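Side-chain contacts in aspartate semialdehyde dehydrogenase (Francisella tularensis subsp. tularensis, PDB 4WOJ), which probably catalyses the NADPH-dependent reductive dephosphorylation of L-aspartyl-4-phosphate to L-aspartate-semialdehyde, an early step on the way to lysine, methionine and threonine: residues Gly14-Val19 and Gly58-Ala63; Gly20-Ser25 and Gly356-Leu361; Gln68-Asp73 and His89-Ala94; Asp118-Asp123 and Lys253-Lys258; Asn127-Gly132 and Leu365-Ile370. All coordinates share one frame; numbering follows the deposited sequence.

Contact 1. Residues Gly14-Val19 and Gly58-Ala63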
# COMPACT_ATOMS: atom_id res chain seq x y z
N GLY B 14 -2.79 -17.19 -25.88
CA GLY B 14 -2.26 -16.43 -24.73
C GLY B 14 -1.16 -17.13 -23.94
O GLY B 14 -0.62 -16.56 -22.98
N TRP B 15 -0.80 -18.35 -24.35
CA TRP B 15 0.00 -19.26 -23.50
C TRP B 15 1.46 -18.84 -23.30
O TRP B 15 2.12 -19.34 -22.40
CB TRP B 15 -0.05 -20.69 -24.04
CG TRP B 15 0.27 -20.80 -25.47
CD1 TRP B 15 -0.62 -20.79 -26.51
CD2 TRP B 15 1.56 -20.92 -26.03
NE1 TRP B 15 0.04 -20.90 -27.70
CE2 TRP B 15 1.39 -20.99 -27.44
CE3 TRP B 15 2.85 -20.99 -25.50
CZ2 TRP B 15 2.46 -21.12 -28.30
CZ3 TRP B 15 3.91 -21.12 -26.35
CH2 TRP B 15 3.71 -21.19 -27.75
N ARG B 16 1.95 -17.92 -24.12
CA ARG B 16 3.34 -17.50 -24.07
C ARG B 16 3.62 -16.49 -22.95
O ARG B 16 4.74 -16.41 -22.44
CB ARG B 16 3.74 -16.88 -25.40
CG ARG B 16 5.03 -17.46 -25.97
CD ARG B 16 5.45 -16.71 -27.22
NE ARG B 16 4.81 -17.20 -28.45
CZ ARG B 16 5.21 -18.29 -29.12
NH1 ARG B 16 6.22 -19.02 -28.65
NH2 ARG B 16 4.59 -18.65 -30.25
N GLY B 17 2.59 -15.72 -22.58
CA GLY B 17 2.72 -14.71 -21.54
C GLY B 17 2.67 -15.27 -20.13
O GLY B 17 2.77 -16.48 -19.92
N MET B 18 2.49 -14.40 -19.15
CA MET B 18 2.68 -14.80 -17.75
C MET B 18 1.52 -15.62 -17.24
O MET B 18 1.72 -16.66 -16.65
CB MET B 18 2.89 -13.59 -16.85
CG MET B 18 4.17 -12.87 -17.16
SD MET B 18 4.37 -11.44 -16.10
CE MET B 18 5.72 -12.09 -15.12
N VAL B 19 0.30 -15.12 -17.44
CA VAL B 19 -0.89 -15.83 -16.99
C VAL B 19 -0.85 -17.19 -17.67
O VAL B 19 -1.05 -18.24 -17.05
CB VAL B 19 -2.19 -15.09 -17.38
CG1 VAL B 19 -3.43 -15.91 -17.01
CG2 VAL B 19 -2.26 -13.73 -16.69
N GLY B 58 1.75 -31.01 -31.59
CA GLY B 58 2.01 -30.70 -32.99
C GLY B 58 2.40 -29.27 -33.26
O GLY B 58 3.05 -28.61 -32.46
N ALA B 59 2.00 -28.80 -34.44
CA ALA B 59 2.40 -27.49 -34.93
C ALA B 59 1.50 -26.39 -34.42
O ALA B 59 0.31 -26.60 -34.17
CB ALA B 59 2.36 -27.49 -36.44
N LEU B 60 2.07 -25.19 -34.30
CA LEU B 60 1.30 -24.02 -33.88
C LEU B 60 0.40 -23.58 -35.00
O LEU B 60 0.85 -23.38 -36.12
CB LEU B 60 2.21 -22.87 -33.49
CG LEU B 60 3.16 -23.15 -32.34
CD1 LEU B 60 4.12 -21.99 -32.18
CD2 LEU B 60 2.37 -23.43 -31.07
N GLN B 61 -0.88 -23.43 -34.69
CA GLN B 61 -1.84 -22.91 -35.64
C GLN B 61 -1.95 -21.40 -35.48
O GLN B 61 -1.36 -20.82 -34.57
CB GLN B 61 -3.17 -23.65 -35.50
CG GLN B 61 -3.05 -25.07 -36.05
CD GLN B 61 -4.29 -25.93 -35.85
OE1 GLN B 61 -5.44 -25.46 -35.91
NE2 GLN B 61 -4.05 -27.21 -35.62
N ASP B 62 -2.68 -20.76 -36.39
CA ASP B 62 -2.80 -19.30 -36.48
C ASP B 62 -3.92 -18.75 -35.58
O ASP B 62 -5.09 -19.15 -35.71
CB ASP B 62 -3.03 -18.91 -37.95
CG ASP B 62 -3.10 -17.39 -38.20
OD1 ASP B 62 -2.84 -16.55 -37.29
OD2 ASP B 62 -3.41 -17.04 -39.36
N ALA B 63 -3.54 -17.85 -34.67
CA ALA B 63 -4.49 -17.24 -33.71
C ALA B 63 -5.62 -16.53 -34.43
O ALA B 63 -6.77 -16.60 -34.02
CB ALA B 63 -3.76 -16.28 -32.80

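Contact 2. Residues Gly20-Ser25 and Gly356-Leu361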
# COMPACT_ATOMS: atom_id res chain seq x y z
N GLY B 20 -0.58 -17.14 -18.97
CA GLY B 20 -0.51 -18.33 -19.84
C GLY B 20 0.53 -19.37 -19.44
O GLY B 20 0.25 -20.56 -19.51
N SER B 21 1.71 -18.95 -19.01
CA SER B 21 2.68 -19.93 -18.52
C SER B 21 2.24 -20.52 -17.20
O SER B 21 2.45 -21.69 -16.91
CB SER B 21 4.06 -19.31 -18.31
OG SER B 21 4.23 -18.23 -19.17
N VAL B 22 1.62 -19.68 -16.38
CA VAL B 22 1.20 -20.13 -15.08
C VAL B 22 0.06 -21.14 -15.27
O VAL B 22 -0.01 -22.14 -14.56
CB VAL B 22 0.87 -18.94 -14.19
CG1 VAL B 22 0.19 -19.41 -12.91
CG2 VAL B 22 2.16 -18.18 -13.89
N LEU B 23 -0.75 -20.92 -16.29
CA LEU B 23 -1.82 -21.84 -16.62
C LEU B 23 -1.29 -23.17 -17.12
O LEU B 23 -1.68 -24.22 -16.62
CB LEU B 23 -2.73 -21.22 -17.68
CG LEU B 23 -3.86 -22.11 -18.15
CD1 LEU B 23 -4.84 -22.32 -17.03
CD2 LEU B 23 -4.54 -21.53 -19.39
N MET B 24 -0.38 -23.13 -18.09
CA MET B 24 0.30 -24.33 -18.57
C MET B 24 0.87 -25.07 -17.42
O MET B 24 0.63 -26.26 -17.25
CB MET B 24 1.46 -23.98 -19.50
CG MET B 24 1.07 -23.37 -20.83
SD MET B 24 -0.18 -24.34 -21.65
CE MET B 24 -1.60 -23.25 -21.43
N SER B 25 1.65 -24.39 -16.60
CA SER B 25 2.26 -25.10 -15.48
C SER B 25 1.24 -25.75 -14.58
O SER B 25 1.49 -26.80 -14.01
CB SER B 25 3.09 -24.16 -14.64
OG SER B 25 3.21 -24.71 -13.33
N GLY B 356 -5.67 -14.99 -8.97
CA GLY B 356 -5.98 -13.76 -9.69
C GLY B 356 -6.22 -13.89 -11.17
O GLY B 356 -6.92 -13.06 -11.74
N ALA B 357 -5.59 -14.85 -11.85
CA ALA B 357 -5.76 -14.91 -13.30
C ALA B 357 -5.97 -16.31 -13.85
O ALA B 357 -7.04 -16.62 -14.35
CB ALA B 357 -4.61 -14.22 -13.99
N ALA B 358 -4.95 -17.15 -13.74
CA ALA B 358 -4.93 -18.48 -14.34
C ALA B 358 -5.84 -19.51 -13.74
O ALA B 358 -6.48 -20.27 -14.48
CB ALA B 358 -3.49 -19.01 -14.31
N GLU B 359 -5.88 -19.60 -12.42
CA GLU B 359 -6.50 -20.76 -11.75
C GLU B 359 -7.99 -20.91 -12.03
O GLU B 359 -8.48 -22.02 -12.26
CB GLU B 359 -6.18 -20.75 -10.24
CG GLU B 359 -6.46 -22.03 -9.44
CD GLU B 359 -5.73 -23.28 -9.96
OE1 GLU B 359 -4.85 -23.15 -10.84
OE2 GLU B 359 -6.07 -24.40 -9.52
N PRO B 360 -8.74 -19.79 -12.00
CA PRO B 360 -10.17 -19.90 -12.21
C PRO B 360 -10.51 -20.44 -13.58
O PRO B 360 -11.53 -21.14 -13.78
CB PRO B 360 -10.65 -18.46 -12.06
CG PRO B 360 -9.62 -17.82 -11.20
CD PRO B 360 -8.34 -18.42 -11.63
N LEU B 361 -9.68 -20.07 -14.54
CA LEU B 361 -9.89 -20.43 -15.93
C LEU B 361 -9.73 -21.92 -16.08
O LEU B 361 -10.64 -22.60 -16.58
CB LEU B 361 -8.92 -19.64 -16.82
CG LEU B 361 -9.03 -18.11 -16.73
CD1 LEU B 361 -8.29 -17.45 -17.87
CD2 LEU B 361 -10.52 -17.66 -16.72

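Contact 3. Residues Gln68-Asp73 and His89-Ala94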
# COMPACT_ATOMS: atom_id res chain seq x y z
N GLN B 68 -9.47 -22.36 -38.44
CA GLN B 68 -8.75 -23.27 -37.54
C GLN B 68 -9.34 -23.19 -36.15
O GLN B 68 -9.57 -24.21 -35.51
CB GLN B 68 -7.25 -22.96 -37.54
CG GLN B 68 -6.57 -23.24 -38.90
CD GLN B 68 -5.04 -23.18 -38.86
OE1 GLN B 68 -4.42 -22.13 -38.59
NE2 GLN B 68 -4.42 -24.30 -39.16
N LEU B 69 -9.60 -21.97 -35.68
CA LEU B 69 -10.24 -21.74 -34.38
C LEU B 69 -11.62 -22.41 -34.31
O LEU B 69 -11.96 -23.04 -33.32
CB LEU B 69 -10.40 -20.24 -34.09
CG LEU B 69 -9.16 -19.40 -33.78
CD1 LEU B 69 -9.55 -17.94 -33.79
CD2 LEU B 69 -8.57 -19.79 -32.44
N SER B 70 -12.38 -22.28 -35.39
CA SER B 70 -13.73 -22.84 -35.50
C SER B 70 -13.87 -24.33 -35.21
O SER B 70 -14.91 -24.79 -34.74
CB SER B 70 -14.29 -22.61 -36.91
OG SER B 70 -14.36 -21.23 -37.20
N SER B 71 -12.83 -25.10 -35.49
CA SER B 71 -12.88 -26.55 -35.26
C SER B 71 -12.71 -26.94 -33.78
O SER B 71 -13.10 -28.04 -33.40
CB SER B 71 -11.80 -27.24 -36.08
OG SER B 71 -10.60 -26.51 -35.94
N MET B 72 -12.12 -26.06 -32.97
CA MET B 72 -11.99 -26.32 -31.52
C MET B 72 -13.39 -26.30 -30.87
O MET B 72 -14.23 -25.49 -31.21
CB MET B 72 -11.10 -25.29 -30.83
CG MET B 72 -9.67 -25.20 -31.36
SD MET B 72 -8.64 -26.64 -30.99
CE MET B 72 -8.77 -27.46 -32.58
N ASP B 73 -13.61 -27.25 -29.97
CA ASP B 73 -14.80 -27.32 -29.16
C ASP B 73 -14.82 -26.22 -28.07
O ASP B 73 -15.90 -25.76 -27.63
CB ASP B 73 -14.87 -28.68 -28.50
CG ASP B 73 -15.12 -29.78 -29.49
OD1 ASP B 73 -16.27 -29.83 -30.00
OD2 ASP B 73 -14.17 -30.56 -29.81
N HIS B 89 -16.12 -11.91 -31.83
CA HIS B 89 -17.35 -11.61 -32.58
C HIS B 89 -17.36 -12.28 -33.96
O HIS B 89 -18.41 -12.78 -34.39
CB HIS B 89 -17.58 -10.10 -32.71
CG HIS B 89 -16.58 -9.41 -33.59
ND1 HIS B 89 -15.31 -9.07 -33.15
CD2 HIS B 89 -16.66 -9.01 -34.88
CE1 HIS B 89 -14.66 -8.47 -34.13
NE2 HIS B 89 -15.45 -8.42 -35.19
N LYS B 90 -16.21 -12.28 -34.62
CA LYS B 90 -16.04 -12.99 -35.91
C LYS B 90 -16.41 -14.48 -35.84
O LYS B 90 -16.99 -15.02 -36.78
CB LYS B 90 -14.61 -12.89 -36.42
CG LYS B 90 -14.20 -11.51 -36.90
CD LYS B 90 -12.80 -11.55 -37.52
CE LYS B 90 -12.06 -10.22 -37.45
NZ LYS B 90 -12.89 -9.00 -37.68
N LEU B 91 -16.04 -15.12 -34.74
CA LEU B 91 -16.38 -16.52 -34.51
C LEU B 91 -17.87 -16.74 -34.34
O LEU B 91 -18.42 -17.69 -34.88
CB LEU B 91 -15.65 -17.07 -33.28
CG LEU B 91 -14.13 -17.19 -33.43
CD1 LEU B 91 -13.47 -17.39 -32.08
CD2 LEU B 91 -13.77 -18.33 -34.38
N ARG B 92 -18.53 -15.90 -33.56
CA ARG B 92 -19.98 -16.09 -33.35
C ARG B 92 -20.72 -15.73 -34.64
O ARG B 92 -21.61 -16.46 -35.07
CB ARG B 92 -20.51 -15.27 -32.16
CG ARG B 92 -19.94 -15.64 -30.80
CD ARG B 92 -20.37 -17.01 -30.31
NE ARG B 92 -19.80 -17.28 -28.99
CZ ARG B 92 -19.39 -18.48 -28.55
NH1 ARG B 92 -19.49 -19.56 -29.32
NH2 ARG B 92 -18.87 -18.60 -27.33
N GLU B 93 -20.30 -14.63 -35.26
CA GLU B 93 -20.75 -14.22 -36.61
C GLU B 93 -20.57 -15.31 -37.66
O GLU B 93 -21.35 -15.42 -38.60
CB GLU B 93 -19.99 -12.97 -37.09
CG GLU B 93 -20.45 -11.64 -36.50
CD GLU B 93 -19.61 -10.47 -37.00
OE1 GLU B 93 -18.58 -10.73 -37.67
OE2 GLU B 93 -19.98 -9.30 -36.73
N ALA B 94 -19.51 -16.10 -37.50
CA ALA B 94 -19.23 -17.23 -38.40
C ALA B 94 -19.82 -18.56 -37.91
O ALA B 94 -19.34 -19.61 -38.29
CB ALA B 94 -17.72 -17.37 -38.60

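Contact 4. Residues Asp118-Asp123 and Lys253-Lys258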
# COMPACT_ATOMS: atom_id res chain seq x y z
N ASP B 118 -15.28 -20.54 -9.09
CA ASP B 118 -16.13 -21.68 -8.76
C ASP B 118 -16.19 -22.03 -7.26
O ASP B 118 -17.16 -22.62 -6.84
CB ASP B 118 -15.72 -22.92 -9.55
CG ASP B 118 -14.38 -23.47 -9.09
OD1 ASP B 118 -13.34 -22.96 -9.57
OD2 ASP B 118 -14.37 -24.36 -8.22
N PRO B 119 -15.18 -21.66 -6.46
CA PRO B 119 -15.42 -21.85 -5.02
C PRO B 119 -16.56 -20.97 -4.48
O PRO B 119 -16.96 -21.11 -3.33
CB PRO B 119 -14.09 -21.45 -4.39
CG PRO B 119 -13.10 -21.68 -5.46
CD PRO B 119 -13.81 -21.20 -6.70
N LEU B 120 -17.05 -20.04 -5.30
CA LEU B 120 -18.19 -19.19 -4.88
C LEU B 120 -19.45 -19.35 -5.74
O LEU B 120 -20.55 -19.18 -5.24
CB LEU B 120 -17.75 -17.72 -4.83
CG LEU B 120 -17.10 -17.30 -3.50
CD1 LEU B 120 -16.55 -15.90 -3.61
CD2 LEU B 120 -18.12 -17.35 -2.37
N ASN B 121 -19.30 -19.67 -7.02
CA ASN B 121 -20.45 -19.70 -7.91
C ASN B 121 -20.40 -20.90 -8.81
O ASN B 121 -20.82 -20.83 -9.96
CB ASN B 121 -20.51 -18.45 -8.77
CG ASN B 121 -19.36 -18.36 -9.75
OD1 ASN B 121 -18.35 -19.04 -9.61
ND2 ASN B 121 -19.50 -17.52 -10.75
N HIS B 122 -19.88 -22.00 -8.31
CA HIS B 122 -19.90 -23.21 -9.09
C HIS B 122 -21.33 -23.59 -9.57
O HIS B 122 -21.55 -23.89 -10.76
CB HIS B 122 -19.36 -24.33 -8.26
CG HIS B 122 -18.95 -25.52 -9.05
ND1 HIS B 122 -17.87 -26.30 -8.69
CD2 HIS B 122 -19.45 -26.07 -10.18
CE1 HIS B 122 -17.75 -27.30 -9.55
NE2 HIS B 122 -18.70 -27.18 -10.46
N ASP B 123 -22.28 -23.56 -8.64
CA ASP B 123 -23.70 -23.91 -8.98
C ASP B 123 -24.26 -23.14 -10.17
O ASP B 123 -25.09 -23.62 -10.92
CB ASP B 123 -24.63 -23.80 -7.78
CG ASP B 123 -24.36 -22.57 -6.89
OD1 ASP B 123 -23.79 -21.53 -7.32
OD2 ASP B 123 -24.73 -22.67 -5.70
N LYS B 253 -22.10 -9.63 -9.61
CA LYS B 253 -22.38 -10.60 -10.68
C LYS B 253 -21.98 -12.01 -10.23
O LYS B 253 -22.70 -12.96 -10.48
CB LYS B 253 -21.71 -10.20 -11.99
CG LYS B 253 -21.98 -11.21 -13.08
CD LYS B 253 -21.84 -10.65 -14.49
CE LYS B 253 -22.50 -11.60 -15.49
NZ LYS B 253 -22.30 -11.17 -16.90
N ILE B 254 -20.84 -12.16 -9.57
CA ILE B 254 -20.37 -13.49 -9.16
C ILE B 254 -21.30 -14.09 -8.14
O ILE B 254 -21.60 -15.27 -8.18
CB ILE B 254 -18.95 -13.45 -8.56
CG1 ILE B 254 -17.92 -13.11 -9.62
CG2 ILE B 254 -18.60 -14.80 -7.95
CD1 ILE B 254 -16.52 -12.89 -9.08
N LEU B 255 -21.71 -13.29 -7.18
CA LEU B 255 -22.64 -13.77 -6.12
C LEU B 255 -24.11 -13.76 -6.58
O LEU B 255 -24.95 -14.31 -5.90
CB LEU B 255 -22.50 -12.93 -4.86
CG LEU B 255 -21.12 -12.95 -4.19
CD1 LEU B 255 -20.95 -11.79 -3.23
CD2 LEU B 255 -20.89 -14.27 -3.47
N ASP B 256 -24.38 -13.12 -7.73
CA ASP B 256 -25.74 -12.79 -8.20
C ASP B 256 -26.59 -12.37 -7.04
O ASP B 256 -27.49 -13.09 -6.64
CB ASP B 256 -26.47 -13.92 -8.95
CG ASP B 256 -27.88 -13.45 -9.49
OD1 ASP B 256 -28.06 -12.21 -9.72
OD2 ASP B 256 -28.81 -14.28 -9.67
N THR B 257 -26.29 -11.23 -6.49
CA THR B 257 -27.00 -10.76 -5.31
C THR B 257 -28.39 -10.18 -5.62
O THR B 257 -28.60 -9.55 -6.64
CB THR B 257 -26.19 -9.66 -4.61
OG1 THR B 257 -25.62 -8.80 -5.62
CG2 THR B 257 -25.09 -10.29 -3.74
N LYS B 258 -29.32 -10.42 -4.70
CA LYS B 258 -30.59 -9.70 -4.71
C LYS B 258 -30.27 -8.28 -4.33
O LYS B 258 -30.69 -7.31 -4.97
CB LYS B 258 -31.55 -10.32 -3.69

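Contact 5. Residues Asn127-Gly132 and Leu365-Ile370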
# COMPACT_ATOMS: atom_id res chain seq x y z
N ASN B 127 -25.34 -24.16 -14.08
CA ASN B 127 -26.64 -23.73 -14.59
C ASN B 127 -26.53 -23.04 -15.95
O ASN B 127 -27.43 -23.14 -16.78
CB ASN B 127 -27.28 -22.76 -13.61
CG ASN B 127 -28.74 -22.53 -13.91
OD1 ASN B 127 -29.40 -23.37 -14.51
ND2 ASN B 127 -29.24 -21.40 -13.48
N ALA B 128 -25.43 -22.35 -16.15
CA ALA B 128 -25.19 -21.60 -17.37
C ALA B 128 -24.86 -22.53 -18.53
O ALA B 128 -25.42 -22.40 -19.63
CB ALA B 128 -24.05 -20.58 -17.16
N ILE B 129 -23.92 -23.44 -18.29
CA ILE B 129 -23.55 -24.45 -19.28
C ILE B 129 -24.83 -25.17 -19.67
O ILE B 129 -25.16 -25.28 -20.84
CB ILE B 129 -22.54 -25.47 -18.72
CG1 ILE B 129 -21.22 -24.80 -18.32
CG2 ILE B 129 -22.26 -26.56 -19.76
CD1 ILE B 129 -20.30 -25.64 -17.46
N ASP B 130 -25.55 -25.61 -18.64
CA ASP B 130 -26.85 -26.29 -18.79
C ASP B 130 -27.84 -25.50 -19.66
O ASP B 130 -28.57 -26.09 -20.45
CB ASP B 130 -27.42 -26.60 -17.41
CG ASP B 130 -28.68 -27.45 -17.45
OD1 ASP B 130 -28.94 -28.13 -18.47
OD2 ASP B 130 -29.42 -27.44 -16.43
N ASN B 131 -27.86 -24.18 -19.54
CA ASN B 131 -28.83 -23.37 -20.28
C ASN B 131 -28.32 -22.94 -21.65
O ASN B 131 -28.86 -22.01 -22.26
CB ASN B 131 -29.30 -22.16 -19.46
CG ASN B 131 -30.46 -22.50 -18.53
OD1 ASN B 131 -30.26 -22.93 -17.40
ND2 ASN B 131 -31.67 -22.28 -19.00
N GLY B 132 -27.30 -23.63 -22.14
CA GLY B 132 -26.74 -23.37 -23.46
C GLY B 132 -25.92 -22.10 -23.54
O GLY B 132 -25.77 -21.53 -24.61
N LEU B 365 -12.63 -24.71 -17.16
CA LEU B 365 -12.35 -25.66 -18.23
C LEU B 365 -12.71 -27.07 -17.82
O LEU B 365 -13.36 -27.79 -18.58
CB LEU B 365 -10.86 -25.62 -18.59
CG LEU B 365 -10.41 -26.63 -19.64
CD1 LEU B 365 -11.14 -26.45 -20.96
CD2 LEU B 365 -8.90 -26.55 -19.86
N ASN B 366 -12.31 -27.45 -16.61
CA ASN B 366 -12.61 -28.77 -16.06
C ASN B 366 -14.06 -29.07 -15.86
O ASN B 366 -14.48 -30.22 -16.01
CB ASN B 366 -11.89 -28.96 -14.74
CG ASN B 366 -10.42 -29.26 -14.93
OD1 ASN B 366 -10.00 -29.67 -16.00
ND2 ASN B 366 -9.64 -29.01 -13.91
N ILE B 367 -14.83 -28.05 -15.50
CA ILE B 367 -16.27 -28.18 -15.31
C ILE B 367 -16.94 -28.37 -16.67
O ILE B 367 -17.80 -29.19 -16.83
CB ILE B 367 -16.83 -26.94 -14.60
CG1 ILE B 367 -16.29 -26.90 -13.16
CG2 ILE B 367 -18.35 -26.95 -14.54
CD1 ILE B 367 -16.45 -25.54 -12.49
N ILE B 368 -16.49 -27.63 -17.66
CA ILE B 368 -16.97 -27.80 -19.01
C ILE B 368 -16.56 -29.17 -19.63
O ILE B 368 -17.36 -29.81 -20.30
CB ILE B 368 -16.50 -26.62 -19.87
CG1 ILE B 368 -17.25 -25.37 -19.41
CG2 ILE B 368 -16.76 -26.88 -21.36
CD1 ILE B 368 -16.53 -24.06 -19.65
N LYS B 369 -15.34 -29.63 -19.43
CA LYS B 369 -14.97 -30.88 -20.08
C LYS B 369 -15.67 -32.08 -19.44
O LYS B 369 -15.79 -33.13 -20.07
CB LYS B 369 -13.47 -31.04 -20.24
CG LYS B 369 -12.61 -31.25 -19.01
CD LYS B 369 -11.18 -31.39 -19.54
CE LYS B 369 -10.11 -31.16 -18.49
NZ LYS B 369 -9.87 -32.35 -17.64
N ILE B 370 -16.20 -31.90 -18.22
CA ILE B 370 -16.86 -32.99 -17.50
C ILE B 370 -18.29 -33.09 -17.99
O ILE B 370 -18.52 -33.61 -19.08
CB ILE B 370 -16.84 -32.76 -15.96

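Contact 1. Residues Gly14-Val19 and Gly58-Ala63
Leu60 brings its two methyl groups to two neighbouring flat groups, the indole of Trp15 and the guanidinium of Arg16. The CD2 methyl lies 3.6 Å from CZ2, on the six-membered part of the Trp15 ring, and comes in at a slant to the ring. The CD1 branch goes to the arginine instead: it stands 3.9 Å from Arg16 NH2, close to the guanidinium plane and at its edge. The two flat groups also meet each other. CH2 of Trp15 sits 3.3 Å above the guanidinium plane, displaced toward the rim, while the aliphatic CB of Arg16 lies over one face of the indole, offset toward its rim. Such an overlap is possible because the arginine chain bends at chi3 (-85°), which folds the charged end back toward the tryptophan.

Residues 14-17 form the turn between strand 8-13 and helix 18-30, whose first residues are Met18 and Val19. Gly14 and Gly17, with Gly20 in the first turns of the helix, are consistent with the glycine-rich loop of a Rossmann-type NADP-binding domain. Gly14 to Gly17 is a type I turn closed by a weak hydrogen bond, and Gly17 then occupies the N-cap position of the helix.

The polar ends are anchored on strand 36-42, which lies beside strand 61-62 in the parallel sheet: Trp15 NE1 donates to Phe41 O, and Arg16 NH2 is hydrogen-bonded to Ser42 OG. Phe40 adds an edge-to-face contact with the indole, and the same phenylalanine packs against Leu60.

Contact 2. Residues Gly20-Ser25 and Gly356-Leu361
Glu359 OE2 is gripped by two salt bridges, from Arg26 of helix 18-30 and from Arg362, right beside the place where Ala358 touches Leu23 and Val22. The Ala358 methyl carries most of the contact. Its CB lies 4.0 Å from Val22 CG1. The same CB is 3.9 Å from Leu23 N, so it presses on the helix surface itself. Small size on this side accounts for the close backbones: the CA atoms of Leu23 and Ala358 are 5.1 Å apart.

Helix 18-30 is the helix that follows the glycine-rich loop of the Rossmann domain; helix 354-369 is the C-terminal helix, which returns to pack against that domain. The latter is irregular here, with a wider pi-type turn at 356-358 and a kink at Pro360, whose N has no bond to the preceding turn. The Leu23 chain runs with CG anti to its own backbone N (chi1 177°), which carries CD1 past the methyl to Ala358 O, 3.7 Å away. That oxygen also receives a weak hydrogen bond from Leu361 N at 3.2 Å. The Ala358 side chain is about 10 Å from that of Cys141, the predicted acyl-thioester residue.

Contact 3. Residues Gln68-Asp73 and His89-Ala94
Van der Waals packing of Leu91 on Leu69, with the Ser70 hydroxyl at its margin, joins two helices of the Rossmann-type nucleotide-binding domain, 66-70 and 81-93, which precede and follow strand 74-77 of its parallel sheet. The evidence is one methyl group. CD2 of Leu91 lies 3.9 Å from Leu69 CB and 4.1 Å from Ser70 OG, so it meets the root of the leucine and, beside it, the serine hydroxyl. The helices are not in intimate backbone contact: the nearest CA atoms, those of Ser70 and Leu91, are 6.9 Å apart, and the reach of the Leu91 side chain bridges that gap. Its CG sits anti to the carbonyl carbon (chi1 -68°), a torsion that directs CD2 across to the shorter helix.

The sheet side of the contact is aromatic, since Leu69 packs on Phe41 and Leu91 on Trp100. Ser70 OG is hydrogen-bonded to Ile66 O of its own helix, which meets its polar need within that helix and lets it face a methyl. On the way to strand 74-77, Ser71 OG donates to Gln68 O at 2.6 Å, with a C=O...donor angle of 137° and the donor tilted 28° from the carbonyl plane.

Contact 4. Residues Asp118-Asp123 and Lys253-Lys258
Asn121 lays its CB against the carbonyl oxygen of Ile254, 3.4 Å away, and meets the isoleucine at a slant. The amide then runs beside the branched methyl: Ile254 CG2 is 4.0 Å from Asn121 ND2 and 4.1 Å from Asn121 CG, van der Waals distances with no bond between the two. With CG placed between the backbone N and the carbonyl carbon (chi1 66°), the amide is turned to where its polar atoms find partners in strand 113-116 and the link after it. ND2 donates to Leu115 O and OD1 accepts from Leu117 N, so the buried amide is fixed at both ends while its flank serves as a packing surface. The Ile254 oxygen is met too, by a hydrogen bond from Gln124 NE2.

Helix 118-130 follows edge strand 113-116 of the Rossmann-type sheet, whereas helix 242-255 belongs to the dimerisation part of the sequence; the contact is thus a seam between the two parts of the subunit. Ile254 lies about 11 Å, side chain to side chain, from Cys141, the predicted active-site nucleophile.

Leucines complete the seam more loosely. Leu120 CB is 4.4 Å from Ile254 CG2, and Leu120 CD2 meets Leu255 CD2 at 4.3 Å, methyl to methyl. Leu255 starts out away from helix 118-130, yet the end of its chain swings back to reach that methyl. Directly after it, Asp256 takes positive phi as the C-prime residue of a Schellman motif, in which Thr257 N bonds to Asn252 O and Asp256 N, weakly, to Lys253 O.

Contact 5. Residues Asn127-Gly132 and Leu365-Ile370
Ile129 and Ile368 mark the nearest approach of the two backbones, with CA atoms 7.4 Å apart, close to where both helices end. Helix 118-130 finishes in a Schellman motif: Gly132, at positive phi, is its C-prime residue, Gly132 N bonds to Ile129 O at 3.0 Å, and Lys133 N bonds to Ala128 O. Helix 354-369 runs out at the C-terminus.

The gap between the backbones is spanned by side chains alone, and chiefly by one methyl. CD1 of Ile129 lies 3.6 Å from Ile368 CG1 and 3.7 Å from Ile367 CG2, fitting between two consecutive isoleucines. The two approaches differ in direction: the Ile129 side chain crosses that of Ile367 at about a right angle, but that of Ile368 obliquely. A second point on the same arm, Ile129 CG1, comes to 4.2 Å from Ile368 CG1, so the methylene behind CD1 also touches this neighbour. The extended form of Ile129 (chi2 166°) puts CD1 at the far end of the arm, where it can touch both. Each partner offers a different part: Ile367 presents its branch methyl CG2, Ile368 the methylene of its longer branch.

Ile367 also packs back on helix 118-130 through Asp118, His122 and Ile125, so with Ile129 this one residue spans about three turns of that helix. Beneath them lies the parallel sheet of the Rossmann-type domain: Ile129 and Ile368 both rest on Phe99 of strand 99-102 and Phe136 of strand 135-138, while Ile368 also touches Ile101 and, on strand 74-77, Ile74.

Shared helices tie the set together: contacts 1 and 2 use helix 18-30, contacts 2 and 5 helix 354-369, and contacts 4 and 5 helix 118-130. Contact 2 is the most central, its centre about 9 Å from that of the chain, with all touching residues buried. Contact 3, its centre about 26 Å from the chain's, still has two buried leucines; contact 1 pairs buried Trp15 and Leu60 with exposed Arg16, and contacts 4 and 5 are partly buried. Contacts 2, 3 and 5 rely on aliphatic helix packing; contact 1 adds indole and guanidinium; contact 4 sets the flank of an asparagine against an isoleucine and its carbonyl. Gln68 OE1 probably accepts from Asp62 N, joining contacts 1 and 3.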